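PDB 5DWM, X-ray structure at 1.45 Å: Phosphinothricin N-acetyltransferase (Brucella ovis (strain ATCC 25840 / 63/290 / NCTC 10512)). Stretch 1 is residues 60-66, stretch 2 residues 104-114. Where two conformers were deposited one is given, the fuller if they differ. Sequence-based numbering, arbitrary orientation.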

# COMPACT_ATOMS: atom_id res chain seq x y z
N PHE A 60 -6.25 -13.09 10.99
CA PHE A 60 -4.99 -12.51 11.42
C PHE A 60 -4.90 -12.46 12.94
O PHE A 60 -5.91 -12.29 13.62
CB PHE A 60 -4.86 -11.09 10.87
CG PHE A 60 -4.54 -11.03 9.40
CD1 PHE A 60 -3.28 -11.40 8.95
CD2 PHE A 60 -5.48 -10.63 8.48
CE1 PHE A 60 -2.97 -11.37 7.59
CE2 PHE A 60 -5.18 -10.59 7.11
CZ PHE A 60 -3.92 -10.96 6.68
N PRO A 61 -3.69 -12.60 13.48
CA PRO A 61 -3.52 -12.50 14.93
C PRO A 61 -3.58 -11.06 15.41
O PRO A 61 -3.15 -10.13 14.72
CB PRO A 61 -2.11 -13.06 15.15
CG PRO A 61 -1.40 -12.76 13.89
CD PRO A 61 -2.43 -12.94 12.80
N ILE A 62 -4.14 -10.89 16.61
CA ILE A 62 -4.24 -9.60 17.28
C ILE A 62 -3.78 -9.82 18.71
O ILE A 62 -4.37 -10.65 19.42
CB ILE A 62 -5.67 -9.04 17.27
CG1 ILE A 62 -6.26 -9.04 15.85
CG2 ILE A 62 -5.69 -7.65 17.84
CD1 ILE A 62 -7.75 -8.71 15.83
N LEU A 63 -2.75 -9.10 19.12
CA LEU A 63 -2.07 -9.34 20.38
C LEU A 63 -2.09 -8.09 21.25
O LEU A 63 -2.09 -6.96 20.76
CB LEU A 63 -0.62 -9.73 20.13
CG LEU A 63 -0.40 -10.94 19.22
CD1 LEU A 63 1.09 -11.10 19.00
CD2 LEU A 63 -1.00 -12.19 19.85
N VAL A 64 -2.09 -8.32 22.56
CA VAL A 64 -1.97 -7.24 23.53
C VAL A 64 -0.88 -7.57 24.53
O VAL A 64 -0.59 -8.74 24.81
CB VAL A 64 -3.30 -6.92 24.26
CG1 VAL A 64 -4.36 -6.49 23.25
CG2 VAL A 64 -3.77 -8.11 25.09
N ALA A 65 -0.26 -6.53 25.08
CA ALA A 65 0.69 -6.65 26.17
C ALA A 65 0.01 -6.14 27.43
O ALA A 65 -0.52 -5.02 27.44
CB ALA A 65 1.94 -5.83 25.90
N GLU A 66 0.01 -6.95 28.48
CA GLU A 66 -0.68 -6.62 29.72
C GLU A 66 0.30 -6.69 30.89
O GLU A 66 1.07 -7.65 31.00
CB GLU A 66 -1.85 -7.58 29.98
CG GLU A 66 -2.55 -7.34 31.31
CD GLU A 66 -3.66 -8.34 31.57
OE1 GLU A 66 -4.18 -8.93 30.60
OE2 GLU A 66 -4.01 -8.54 32.75
N GLY A 104 10.56 -1.84 26.31
CA GLY A 104 10.72 -3.08 25.59
C GLY A 104 9.43 -3.78 25.22
O GLY A 104 9.46 -4.94 24.80
N ILE A 105 8.29 -3.09 25.35
CA ILE A 105 6.99 -3.70 25.08
C ILE A 105 6.82 -3.98 23.60
O ILE A 105 6.27 -5.01 23.19
CB ILE A 105 5.87 -2.78 25.60
CG1 ILE A 105 6.10 -2.44 27.07
CG2 ILE A 105 4.51 -3.42 25.40
CD1 ILE A 105 6.29 -3.64 27.91
N GLY A 106 7.26 -3.04 22.76
CA GLY A 106 7.18 -3.24 21.32
C GLY A 106 7.91 -4.49 20.88
O GLY A 106 7.41 -5.25 20.04
N LYS A 107 9.09 -4.74 21.45
CA LYS A 107 9.84 -5.93 21.07
C LYS A 107 9.12 -7.21 21.48
O LYS A 107 9.09 -8.18 20.72
CB LYS A 107 11.25 -5.88 21.66
CG LYS A 107 12.14 -4.83 21.04
CD LYS A 107 13.50 -4.79 21.69
CE LYS A 107 13.46 -4.03 23.02
NZ LYS A 107 14.82 -3.87 23.61
N LEU A 108 8.55 -7.23 22.69
CA LEU A 108 7.80 -8.41 23.11
C LEU A 108 6.63 -8.68 22.17
O LEU A 108 6.39 -9.83 21.78
CB LEU A 108 7.27 -8.24 24.54
CG LEU A 108 8.26 -8.26 25.68
CD1 LEU A 108 7.51 -8.01 26.98
CD2 LEU A 108 9.02 -9.59 25.71
N LEU A 109 5.91 -7.62 21.79
CA LEU A 109 4.75 -7.78 20.91
C LEU A 109 5.18 -8.25 19.53
O LEU A 109 4.58 -9.17 18.97
CB LEU A 109 4.00 -6.44 20.80
CG LEU A 109 3.05 -6.14 21.95
CD1 LEU A 109 2.61 -4.68 21.92
CD2 LEU A 109 1.85 -7.05 21.89
N LEU A 110 6.21 -7.61 18.96
CA LEU A 110 6.59 -7.92 17.59
C LEU A 110 7.21 -9.30 17.49
O LEU A 110 6.96 -10.03 16.52
CB LEU A 110 7.52 -6.84 17.04
CG LEU A 110 7.97 -6.94 15.58
CD1 LEU A 110 6.78 -7.10 14.63
CD2 LEU A 110 8.80 -5.71 15.21
N ARG A 111 8.00 -9.70 18.49
CA ARG A 111 8.54 -11.06 18.49
C ARG A 111 7.41 -12.09 18.42
O ARG A 111 7.47 -13.04 17.64
CB ARG A 111 9.43 -11.29 19.71
CG ARG A 111 9.91 -12.72 19.80
CD ARG A 111 11.12 -12.85 20.72
NE ARG A 111 12.27 -12.12 20.20
CZ ARG A 111 12.83 -11.08 20.81
NH1 ARG A 111 12.36 -10.66 21.98
NH2 ARG A 111 13.88 -10.48 20.26
N GLU A 112 6.36 -11.90 19.23
CA GLU A 112 5.27 -12.87 19.22
C GLU A 112 4.45 -12.77 17.94
O GLU A 112 4.01 -13.80 17.41
CB GLU A 112 4.41 -12.71 20.47
CG GLU A 112 3.28 -13.74 20.61
CD GLU A 112 3.77 -15.18 20.68
OE1 GLU A 112 2.98 -16.10 20.35
OE2 GLU A 112 4.94 -15.40 21.07
N LEU A 113 4.26 -11.56 17.41
CA LEU A 113 3.55 -11.40 16.15
C LEU A 113 4.29 -12.11 15.02
O LEU A 113 3.66 -12.80 14.19
CB LEU A 113 3.36 -9.92 15.83
CG LEU A 113 2.40 -9.64 14.68
CD1 LEU A 113 0.96 -9.88 15.10
CD2 LEU A 113 2.56 -8.22 14.17
N ILE A 114 5.62 -11.96 14.97
CA ILE A 114 6.43 -12.68 13.98
C ILE A 114 6.20 -14.18 14.10
O ILE A 114 6.04 -14.88 13.09
CB ILE A 114 7.92 -12.31 14.14
CG1 ILE A 114 8.17 -10.85 13.74
CG2 ILE A 114 8.80 -13.26 13.34
CD1 ILE A 114 9.56 -10.35 14.15

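How do the two backbones lie against each other? Residues 62-66 form a β-strand and residues 105-114 an α-helix, and their N-to-C directions differ by 149°, so they run roughly antiparallel. The axes approach to 8.7 Å, which leaves room for a single layer of side chains. Register follows from the opposed directions: the CA atoms of A65 and L109 lie 6.7 Å apart, while those of P61 and L113, one helical turn later, are separated by 7.3 Å.

What holds the pair together if no hydrogen bond crosses between them? From L108 N onward the helix amides bond back to carbonyls four residues earlier, as in the 2.9 Å bond from L113 N to L109 O, and the contact with the strand is apolar packing. Alternation sets the contribution of the first stretch: L63 and A65 in the strand, and P61 just before it, point CA-to-CB toward the helix, whereas I62, V64 and E66 point away.

Why does L63 have the largest share of the strand's buried surface? Its side chain reaches the helix between L109 and L113. L63 CB lies 4.0 Å from L109 CD2, and L63 CD1 comes within 4.1 Å of L113 CB and 3.6 Å of the backbone L113 N. The same methyl, L63 CD1, also touches the aliphatic part of E112, at 3.8 Å from CG.

How are the ends of the contact filled? At one end A65 meets two helix residues: A65 CB sits 3.6 Å from I105 CG2 and 4.1 Å from L109 CG. L109 starts sideways from its CA, but its end turns nearer the strand, bringing CD2 to 3.8 Å from the backbone V64 C. At the other, P61 CG meets L113 CD1 at 3.9 Å, a contact between the proline ring and a leucine methyl.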